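Local atomic coordinates of mandelate racemase / muconate lactonizing enzyme family protein (Agrobacterium tumefaciens, PDB entry 4DXK), a protein that is probably a lyase or racemase of the mandelate racemase subgroup of the enolase superfamily, acting at a metal-dependent site. Residues 6-11 against 18-23; 175-180 against 216-221; 241-246 against 266-271. All coordinates share one frame; numbering follows the deposited sequence. Where two conformers were deposited one is given.

Contact 1: 6-11 against 18-23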
loop_
_atom_site.group_PDB
_atom_site.type_symbol
_atom_site.label_atom_id
_atom_site.label_comp_id
_atom_site.label_asym_id
_atom_site.label_seq_id
_atom_site.Cartn_x
_atom_site.Cartn_y
_atom_site.Cartn_z
ATOM N N LEU A 6 -40.843 -10.657 28.668
ATOM C CA LEU A 6 -40.141 -11.353 27.599
ATOM C C LEU A 6 -40.500 -12.814 27.677
ATOM O O LEU A 6 -40.360 -13.449 28.732
ATOM C CB LEU A 6 -38.626 -11.235 27.729
ATOM C CG LEU A 6 -37.940 -9.900 27.508
ATOM C CD1 LEU A 6 -36.438 -10.128 27.296
ATOM C CD2 LEU A 6 -38.567 -9.139 26.342
ATOM N N GLU A 7 -40.957 -13.358 26.561
ATOM C CA GLU A 7 -41.383 -14.746 26.488
ATOM C C GLU A 7 -40.527 -15.447 25.443
ATOM O O GLU A 7 -40.324 -14.919 24.347
ATOM C CB GLU A 7 -42.864 -14.809 26.104
ATOM C CG GLU A 7 -43.377 -16.206 25.796
ATOM C CD GLU A 7 -44.825 -16.207 25.337
ATOM O OE1 GLU A 7 -45.386 -15.121 25.065
ATOM O OE2 GLU A 7 -45.413 -17.300 25.244
ATOM N N THR A 8 -40.007 -16.619 25.776
ATOM C CA THR A 8 -39.343 -17.444 24.782
ATOM C C THR A 8 -40.158 -18.704 24.541
ATOM O O THR A 8 -40.781 -19.238 25.463
ATOM C CB THR A 8 -37.924 -17.815 25.210
ATOM O OG1 THR A 8 -37.948 -18.308 26.556
ATOM C CG2 THR A 8 -37.006 -16.598 25.129
ATOM N N VAL A 9 -40.148 -19.177 23.297
ATOM C CA VAL A 9 -40.916 -20.348 22.891
ATOM C C VAL A 9 -40.011 -21.271 22.095
ATOM O O VAL A 9 -39.291 -20.825 21.192
ATOM C CB VAL A 9 -42.118 -19.950 22.010
ATOM C CG1 VAL A 9 -42.949 -21.172 21.639
ATOM C CG2 VAL A 9 -42.982 -18.920 22.712
ATOM N N ARG A 10 -40.057 -22.555 22.439
ATOM C CA ARG A 10 -39.364 -23.594 21.690
ATOM C C ARG A 10 -40.334 -24.723 21.381
ATOM O O ARG A 10 -41.340 -24.902 22.079
ATOM C CB ARG A 10 -38.164 -24.148 22.468
ATOM C CG ARG A 10 -37.030 -23.145 22.614
ATOM C CD ARG A 10 -35.778 -23.739 23.256
ATOM N NE ARG A 10 -35.971 -24.063 24.667
ATOM C CZ ARG A 10 -36.110 -25.294 25.144
ATOM N NH1 ARG A 10 -36.078 -26.337 24.323
ATOM N NH2 ARG A 10 -36.283 -25.484 26.445
ATOM N N VAL A 11 -40.026 -25.489 20.340
ATOM C CA VAL A 11 -40.800 -26.681 20.006
ATOM C C VAL A 11 -39.876 -27.880 19.822
ATOM O O VAL A 11 -38.839 -27.791 19.159
ATOM C CB VAL A 11 -41.694 -26.472 18.760
ATOM C CG1 VAL A 11 -42.738 -25.404 19.030
ATOM C CG2 VAL A 11 -40.863 -26.109 17.537
ATOM N N LEU A 18 -35.861 -20.781 17.919
ATOM C CA LEU A 18 -36.260 -20.056 19.111
ATOM C C LEU A 18 -37.102 -18.865 18.699
ATOM O O LEU A 18 -36.699 -18.102 17.814
ATOM C CB LEU A 18 -35.033 -19.554 19.882
ATOM C CG LEU A 18 -35.361 -18.752 21.145
ATOM C CD1 LEU A 18 -36.040 -19.639 22.176
ATOM C CD2 LEU A 18 -34.139 -18.096 21.748
ATOM N N TRP A 19 -38.258 -18.694 19.338
ATOM C CA TRP A 19 -39.036 -17.465 19.198
ATOM C C TRP A 19 -38.919 -16.625 20.454
ATOM O O TRP A 19 -38.873 -17.149 21.580
ATOM C CB TRP A 19 -40.504 -17.753 18.847
ATOM C CG TRP A 19 -40.583 -18.406 17.524
ATOM C CD1 TRP A 19 -40.578 -17.788 16.307
ATOM C CD2 TRP A 19 -40.574 -19.812 17.263
ATOM N NE1 TRP A 19 -40.613 -18.724 15.302
ATOM C CE2 TRP A 19 -40.597 -19.977 15.863
ATOM C CE3 TRP A 19 -40.556 -20.951 18.076
ATOM C CZ2 TRP A 19 -40.605 -21.237 15.257
ATOM C CZ3 TRP A 19 -40.564 -22.197 17.475
ATOM C CH2 TRP A 19 -40.592 -22.331 16.081
ATOM N N VAL A 20 -38.847 -15.315 20.254
ATOM C CA VAL A 20 -38.815 -14.356 21.345
ATOM C C VAL A 20 -40.006 -13.436 21.159
ATOM O O VAL A 20 -40.166 -12.819 20.095
ATOM C CB VAL A 20 -37.508 -13.536 21.317
ATOM C CG1 VAL A 20 -37.528 -12.430 22.375
ATOM C CG2 VAL A 20 -36.304 -14.440 21.510
ATOM N N LEU A 21 -40.848 -13.352 22.178
ATOM C CA LEU A 21 -42.042 -12.511 22.135
ATOM C C LEU A 21 -41.897 -11.396 23.154
ATOM O O LEU A 21 -41.634 -11.643 24.337
ATOM C CB LEU A 21 -43.315 -13.321 22.391
ATOM C CG LEU A 21 -43.777 -14.211 21.234
ATOM C CD1 LEU A 21 -42.954 -15.480 21.138
ATOM C CD2 LEU A 21 -45.254 -14.543 21.359
ATOM N N VAL A 22 -42.032 -10.166 22.683
ATOM C CA VAL A 22 -41.862 -8.993 23.524
ATOM C C VAL A 22 -43.243 -8.403 23.798
ATOM O O VAL A 22 -43.906 -7.882 22.890
ATOM C CB VAL A 22 -40.950 -7.953 22.840
ATOM C CG1 VAL A 22 -40.809 -6.717 23.714
ATOM C CG2 VAL A 22 -39.577 -8.550 22.556
ATOM N N HIS A 23 -43.695 -8.528 25.042
ATOM C CA HIS A 23 -45.011 -8.038 25.434
ATOM C C HIS A 23 -44.889 -6.607 25.948
ATOM O O HIS A 23 -43.858 -6.232 26.519
ATOM C CB HIS A 23 -45.598 -8.918 26.534
ATOM C CG HIS A 23 -45.800 -10.341 26.130
ATOM N ND1 HIS A 23 -47.049 -10.878 25.913
ATOM C CD2 HIS A 23 -44.917 -11.345 25.917
ATOM C CE1 HIS A 23 -46.928 -12.152 25.579
ATOM N NE2 HIS A 23 -45.643 -12.459 25.575
#
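Glu7 and Leu21 form a hydrogen-bonded pair in the antiparallel beta hairpin of strands 3-11 and 17-24, part of the N-terminal domain of this enolase-superfamily protein. Two backbone bonds close the pair, and a second such pair follows at Val9 and Trp19. Along the Glu7 side chain, CB lies 3.7 Å from His23 NE2. CG stands anti to the backbone N (chi1 171°), and the extended chain carries CD to the edge of the His23 imidazole, 3.8 Å from NE2. At the tip OE1 accepts a hydrogen bond from NE2 of His23 at 2.7 Å, on the anti side and 17° out of the carboxylate plane. OE1 also lies 3.8 Å from Leu21 CD2, while OE2 turns to a salt bridge with Arg392 on strand 390-396. An acid thus suits this place between two nitrogen-bearing partners.

On the same face Val9 CG2 rests on Leu21 CD1 at 3.8 Å. The opposite face holds Leu6, Thr8, Val20 and Val22, packed toward helices 38-53 and 79-99. Trp19 NE1 bonds to Glu33, and CE3 lies 3.4 Å from Val9 O at the ring edge. Val11 CG2 lies in the ring plane, 3.9 Å from Trp19 CZ3.

Contact 2: 175-180 against 216-221; sequences PFDAAA and EFHSMW. With NA (sodium ion), chain C; PO4 (phosphate ion), chain B.
A buried polar and aromatic contact joins the first turn region of helix 177-183, and the residues just before it, to the loop after strand 212-216, at the C-terminal ends of neighbouring strands in the alpha/beta (TIM-type) barrel of the enolase superfamily. Asp177, in the helix, meets His218, in a type I' turn from Phe217 to Met220. His218 ND1 donates to Asp177 OD2 at 2.6 Å; OD2 accepts through its syn lone pair and lies 10° out of the imidazole plane, although carboxylate and ring are turned 65° apart. The bond, with Glu216 CG over one face, helps to hold the ring's rotation, while NE2 on the far side makes a weak, long bond to phosphate O4.

Glu216 completes this polar end. Its CG is anti to the backbone N; the bend at chi2 then brings OE2 to the sodium ion at 2.2 Å, and OE1 receives the backbone N of His218. Water 1 links Asp177 OD1 to the backbone oxygen of Glu216, and water 2 links the same OD1 to that of Phe217.

Away from the metal the contact turns apolar. Ala180 CB sits over the Trp221 six-membered ring, 3.8 Å from its centroid, a CH-pi contact that a side chain as small as alanine permits. Met220 CB approaches Ala180 CB at 3.7 Å. Phe176 and Phe217 lie side by side, their rings inclined at 35°. Helix 190-207 packs on Phe176, and helix 223-232 brings Ile229 against Phe176, Phe217 and Trp221.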
loop_
_atom_site.group_PDB
_atom_site.type_symbol
_atom_site.label_atom_id
_atom_site.label_comp_id
_atom_site.label_asym_id
_atom_site.label_seq_id
_atom_site.Cartn_x
_atom_site.Cartn_y
_atom_site.Cartn_z
ATOM N N PRO A 175 -22.163 -29.371 -3.358
ATOM C CA PRO A 175 -21.685 -30.725 -3.634
ATOM C C PRO A 175 -20.257 -30.995 -3.155
ATOM O O PRO A 175 -19.805 -32.129 -3.313
ATOM C CB PRO A 175 -21.764 -30.811 -5.162
ATOM C CG PRO A 175 -21.524 -29.417 -5.619
ATOM C CD PRO A 175 -22.147 -28.525 -4.567
ATOM N N PHE A 176 -19.574 -30.009 -2.577
ATOM C CA PHE A 176 -18.203 -30.212 -2.111
ATOM C C PHE A 176 -18.124 -30.539 -0.619
ATOM O O PHE A 176 -17.037 -30.820 -0.102
ATOM C CB PHE A 176 -17.347 -28.972 -2.410
ATOM C CG PHE A 176 -17.223 -28.667 -3.876
ATOM C CD1 PHE A 176 -16.235 -29.271 -4.640
ATOM C CD2 PHE A 176 -18.112 -27.803 -4.501
ATOM C CE1 PHE A 176 -16.128 -29.008 -6.003
ATOM C CE2 PHE A 176 -18.009 -27.536 -5.860
ATOM C CZ PHE A 176 -17.021 -28.137 -6.608
ATOM N N ASP A 177 -19.258 -30.502 0.080
ATOM C CA ASP A 177 -19.234 -30.660 1.533
ATOM C C ASP A 177 -18.753 -32.049 1.959
ATOM O O ASP A 177 -18.037 -32.189 2.945
ATOM C CB ASP A 177 -20.606 -30.388 2.149
ATOM C CG ASP A 177 -20.975 -28.910 2.171
ATOM O OD1 ASP A 177 -20.383 -28.098 1.433
ATOM O OD2 ASP A 177 -21.905 -28.569 2.932
ATOM N N ALA A 178 -19.152 -33.076 1.217
ATOM C CA ALA A 178 -18.751 -34.442 1.556
ATOM C C ALA A 178 -17.233 -34.601 1.478
ATOM O O ALA A 178 -16.596 -35.161 2.380
ATOM C CB ALA A 178 -19.450 -35.455 0.649
ATOM N N ALA A 179 -16.648 -34.085 0.403
ATOM C CA ALA A 179 -15.204 -34.107 0.250
ATOM C C ALA A 179 -14.511 -33.312 1.361
ATOM O O ALA A 179 -13.471 -33.738 1.876
ATOM C CB ALA A 179 -14.816 -33.575 -1.106
ATOM N N ALA A 180 -15.077 -32.167 1.735
ATOM C CA ALA A 180 -14.480 -31.350 2.785
ATOM C C ALA A 180 -14.409 -32.117 4.099
ATOM O O ALA A 180 -13.397 -32.077 4.797
ATOM C CB ALA A 180 -15.254 -30.062 2.974
ATOM N N GLU A 216 -22.570 -23.119 -2.560
ATOM C CA GLU A 216 -22.399 -22.982 -1.130
ATOM C C GLU A 216 -21.246 -23.878 -0.691
ATOM O O GLU A 216 -21.205 -25.046 -1.081
ATOM C CB GLU A 216 -23.681 -23.472 -0.463
ATOM C CG GLU A 216 -23.538 -23.722 0.991
ATOM C CD GLU A 216 -23.484 -22.430 1.731
ATOM O OE1 GLU A 216 -22.367 -21.935 1.997
ATOM O OE2 GLU A 216 -24.575 -21.893 2.001
ATOM N N PHE A 217 -20.328 -23.352 0.119
ATOM C CA PHE A 217 -19.216 -24.140 0.657
ATOM C C PHE A 217 -19.242 -24.307 2.170
ATOM O O PHE A 217 -18.427 -25.040 2.728
ATOM C CB PHE A 217 -17.876 -23.522 0.257
ATOM C CG PHE A 217 -17.607 -23.557 -1.218
ATOM C CD1 PHE A 217 -17.183 -24.733 -1.829
ATOM C CD2 PHE A 217 -17.783 -22.422 -2.004
ATOM C CE1 PHE A 217 -16.915 -24.767 -3.183
ATOM C CE2 PHE A 217 -17.522 -22.459 -3.366
ATOM C CZ PHE A 217 -17.080 -23.633 -3.953
ATOM N N HIS A 218 -20.145 -23.589 2.830
ATOM C CA HIS A 218 -20.326 -23.694 4.281
ATOM C C HIS A 218 -19.039 -23.483 5.081
ATOM O O HIS A 218 -18.878 -24.043 6.162
ATOM C CB HIS A 218 -20.955 -25.042 4.639
ATOM C CG HIS A 218 -22.393 -25.156 4.240
ATOM N ND1 HIS A 218 -22.884 -26.226 3.523
ATOM C CD2 HIS A 218 -23.444 -24.333 4.462
ATOM C CE1 HIS A 218 -24.184 -26.064 3.332
ATOM N NE2 HIS A 218 -24.547 -24.923 3.890
ATOM N N SER A 219 -18.132 -22.663 4.554
ATOM C CA SER A 219 -16.870 -22.330 5.229
ATOM C C SER A 219 -16.019 -23.542 5.583
ATOM O O SER A 219 -15.259 -23.503 6.550
ATOM C CB SER A 219 -17.111 -21.478 6.481
ATOM O OG SER A 219 -17.524 -20.179 6.084
ATOM N N MET A 220 -16.122 -24.599 4.786
ATOM C CA MET A 220 -15.492 -25.865 5.152
ATOM C C MET A 220 -14.069 -26.075 4.636
ATOM O O MET A 220 -13.424 -27.053 5.004
ATOM C CB MET A 220 -16.384 -27.033 4.733
ATOM C CG MET A 220 -17.785 -26.940 5.322
ATOM S SD MET A 220 -18.844 -28.331 4.907
ATOM C CE MET A 220 -17.958 -29.658 5.711
ATOM N N TRP A 221 -13.566 -25.159 3.812
ATOM C CA TRP A 221 -12.264 -25.339 3.166
ATOM C C TRP A 221 -11.199 -24.374 3.651
ATOM O O TRP A 221 -11.491 -23.218 3.974
ATOM C CB TRP A 221 -12.420 -25.180 1.649
ATOM C CG TRP A 221 -13.262 -26.255 1.069
ATOM C CD1 TRP A 221 -14.596 -26.201 0.791
ATOM C CD2 TRP A 221 -12.835 -27.574 0.741
ATOM N NE1 TRP A 221 -15.027 -27.413 0.285
ATOM C CE2 TRP A 221 -13.958 -28.273 0.257
ATOM C CE3 TRP A 221 -11.610 -28.241 0.825
ATOM C CZ2 TRP A 221 -13.882 -29.599 -0.165
ATOM C CZ3 TRP A 221 -11.540 -29.552 0.413
ATOM C CH2 TRP A 221 -12.670 -30.220 -0.072
HETATM NA NA NA C . -25.205 -20.347 3.376
HETATM P P PO4 B . -27.923 -22.005 3.066
HETATM O O1 PO4 B . -27.175 -20.700 2.844
HETATM O O2 PO4 B . -28.241 -22.179 4.532
HETATM O O3 PO4 B . -29.227 -22.060 2.317
HETATM O O4 PO4 B . -27.053 -23.160 2.610
HETATM O O HOH W 1 -20.108 -27.541 -1.303
HETATM O O HOH W 2 -17.757 -27.281 1.086
HETATM O O HOH W 3 -22.990 -20.488 4.072
HETATM O O HOH W 4 -25.689 -21.995 4.990
#

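Contact 3: 241-246 against 266-271. With NA (sodium ion), chain C.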
loop_
_atom_site.group_PDB
_atom_site.type_symbol
_atom_site.label_atom_id
_atom_site.label_comp_id
_atom_site.label_asym_id
_atom_site.label_seq_id
_atom_site.Cartn_x
_atom_site.Cartn_y
_atom_site.Cartn_z
ATOM N N HIS A 241 -19.847 -17.755 -5.158
ATOM C CA HIS A 241 -19.170 -18.759 -4.343
ATOM C C HIS A 241 -19.290 -18.314 -2.904
ATOM O O HIS A 241 -18.639 -17.347 -2.477
ATOM C CB HIS A 241 -17.703 -18.905 -4.750
ATOM C CG HIS A 241 -17.518 -19.532 -6.096
ATOM N ND1 HIS A 241 -16.279 -19.676 -6.688
ATOM C CD2 HIS A 241 -18.410 -20.055 -6.970
ATOM C CE1 HIS A 241 -16.419 -20.255 -7.868
ATOM N NE2 HIS A 241 -17.705 -20.489 -8.067
ATOM N N GLU A 242 -20.151 -19.002 -2.164
ATOM C CA GLU A 242 -20.557 -18.567 -0.833
ATOM C C GLU A 242 -19.729 -19.244 0.247
ATOM O O GLU A 242 -19.582 -20.475 0.262
ATOM C CB GLU A 242 -22.040 -18.876 -0.639
ATOM C CG GLU A 242 -22.627 -18.413 0.691
ATOM C CD GLU A 242 -24.131 -18.604 0.744
ATOM O OE1 GLU A 242 -24.770 -18.718 -0.322
ATOM O OE2 GLU A 242 -24.693 -18.667 1.861
ATOM N N ASP A 243 -19.196 -18.432 1.154
ATOM C CA ASP A 243 -18.410 -18.917 2.286
ATOM C C ASP A 243 -17.370 -19.960 1.865
ATOM O O ASP A 243 -17.334 -21.067 2.400
ATOM C CB ASP A 243 -19.344 -19.430 3.386
ATOM C CG ASP A 243 -20.108 -18.312 4.054
ATOM O OD1 ASP A 243 -19.569 -17.198 4.096
ATOM O OD2 ASP A 243 -21.235 -18.535 4.532
ATOM N N PRO A 244 -16.495 -19.594 0.916
ATOM C CA PRO A 244 -15.520 -20.575 0.425
ATOM C C PRO A 244 -14.495 -20.999 1.473
ATOM O O PRO A 244 -13.941 -22.099 1.371
ATOM C CB PRO A 244 -14.825 -19.828 -0.714
ATOM C CG PRO A 244 -15.003 -18.365 -0.375
ATOM C CD PRO A 244 -16.373 -18.299 0.218
ATOM N N ILE A 245 -14.234 -20.119 2.439
ATOM C CA ILE A 245 -13.327 -20.371 3.551
ATOM C C ILE A 245 -13.995 -19.841 4.817
ATOM O O ILE A 245 -15.029 -19.187 4.744
ATOM C CB ILE A 245 -11.937 -19.701 3.356
ATOM C CG1 ILE A 245 -12.073 -18.171 3.301
ATOM C CG2 ILE A 245 -11.210 -20.253 2.119
ATOM C CD1 ILE A 245 -10.730 -17.447 3.371
ATOM N N LYS A 246 -13.413 -20.133 5.969
ATOM C CA LYS A 246 -13.903 -19.613 7.242
ATOM C C LYS A 246 -13.762 -18.102 7.244
ATOM O O LYS A 246 -12.750 -17.564 6.801
ATOM C CB LYS A 246 -13.088 -20.202 8.394
ATOM C CG LYS A 246 -13.734 -20.041 9.759
ATOM C CD LYS A 246 -14.847 -21.035 9.973
ATOM C CE LYS A 246 -15.297 -21.050 11.431
ATOM N NZ LYS A 246 -16.465 -21.933 11.564
ATOM N N ALA A 266 -20.524 -13.510 0.903
ATOM C CA ALA A 266 -20.058 -13.516 2.287
ATOM C C ALA A 266 -20.817 -12.444 3.058
ATOM O O ALA A 266 -21.022 -11.352 2.516
ATOM C CB ALA A 266 -18.561 -13.220 2.341
ATOM N N SER A 267 -21.265 -12.719 4.288
ATOM C CA SER A 267 -21.389 -14.057 4.868
ATOM C C SER A 267 -22.474 -14.032 5.938
ATOM O O SER A 267 -22.445 -13.182 6.835
ATOM C CB SER A 267 -20.098 -14.534 5.530
ATOM O OG SER A 267 -20.314 -15.793 6.162
ATOM N N GLU A 268 -23.380 -15.004 5.881
ATOM C CA GLU A 268 -24.368 -15.215 6.934
ATOM C C GLU A 268 -23.711 -15.434 8.301
ATOM O O GLU A 268 -24.355 -15.263 9.338
ATOM C CB GLU A 268 -25.245 -16.420 6.580
ATOM C CG GLU A 268 -24.485 -17.752 6.613
ATOM C CD GLU A 268 -25.238 -18.922 6.004
ATOM O OE1 GLU A 268 -25.862 -18.742 4.945
ATOM O OE2 GLU A 268 -25.192 -20.033 6.585
ATOM N N THR A 269 -22.439 -15.825 8.308
ATOM C CA THR A 269 -21.750 -16.103 9.575
ATOM C C THR A 269 -21.169 -14.871 10.265
ATOM O O THR A 269 -20.708 -14.982 11.400
ATOM C CB THR A 269 -20.615 -17.157 9.426
ATOM O OG1 THR A 269 -19.505 -16.598 8.707
ATOM C CG2 THR A 269 -21.113 -18.402 8.709
ATOM N N LEU A 270 -21.187 -13.717 9.596
ATOM C CA LEU A 270 -20.614 -12.485 10.130
ATOM C C LEU A 270 -21.665 -11.659 10.852
ATOM O O LEU A 270 -22.822 -11.586 10.413
ATOM C CB LEU A 270 -20.009 -11.636 9.001
ATOM C CG LEU A 270 -18.736 -12.197 8.367
ATOM C CD1 LEU A 270 -18.366 -11.382 7.136
ATOM C CD2 LEU A 270 -17.572 -12.228 9.354
ATOM N N GLY A 271 -21.264 -11.004 11.937
ATOM C CA GLY A 271 -22.183 -10.184 12.707
ATOM C C GLY A 271 -21.753 -8.740 12.895
ATOM O O GLY A 271 -20.576 -8.457 13.127
HETATM NA NA NA C . -25.205 -20.347 3.376
HETATM O O HOH W 5 -23.072 -16.675 3.637
HETATM O O HOH W 3 -22.990 -20.488 4.072
HETATM O O HOH W 4 -25.689 -21.995 4.990
#
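The metal site of the enolase superfamily, set at the C-terminal ends of consecutive barrel strands, brings Glu242 and Glu268 together on one sodium ion. Glu242 OE2 and Glu268 OE1 each bind it at 2.3 Å. The two side chains cross at about a right angle, with carboxylate planes 70° apart, and the two oxygens stand 3.3 Å from each other; the cation between them would offset their repulsion. Glutamate suits both places because its chain is long enough to reach the ion from the strand ends. Glu242 is extended, with CG anti to the backbone N, whereas Glu268 has CG between the backbone N and carbonyl carbon (chi1 68°), from where the extended remainder of the chain carries OE1 to the sodium. Glu216 is the third carboxylate ligand, and Lys172 forms a salt bridge with Glu242 OE1.

Asp243 is a second-shell acid. Its OD1 accepts from Ser267 OG at 2.6 Å, on the syn side and 27° out of the carboxylate plane. OG in turn accepts from Thr269 N at 3.0 Å, an ST turn in which the small hydroxyl serves both as donor and acceptor. The other oxygen, OD2, is held by two waters: water 3, which also binds sodium, at 2.7 Å, and water 5, which bridges to Glu242 OE2 and Glu268 N.

Tyr71 of the second subunit bonds to Glu268 OE2 and packs on Asp243. Strand 240-242 lies between strands 212-216 and 264-266, joined to the first by backbone bonds of Glu242, while helix 272-281 packs against Ala266 and Leu270.

In the fold
All three contacts are largely buried, but they serve different parts of the fold. Contact 1 belongs to the antiparallel sheet of the N-terminal domain, about 33 Å from contact 2 and 28 Å from contact 3, centre to centre; regular backbone pairing dominates it, and it lies far from the metal. Contacts 2 and 3 share the parallel barrel and touch directly, with Ser219 N 2.8 Å from Asp243 O. Both reach the same sodium ion and share waters 3 and 4. Contact 2 adds an aromatic, apolar half behind its metal ligand, whereas contact 3 is almost wholly carboxylates, hydroxyls and water. The second subunit reaches both through Tyr71, but bonds to contact 3.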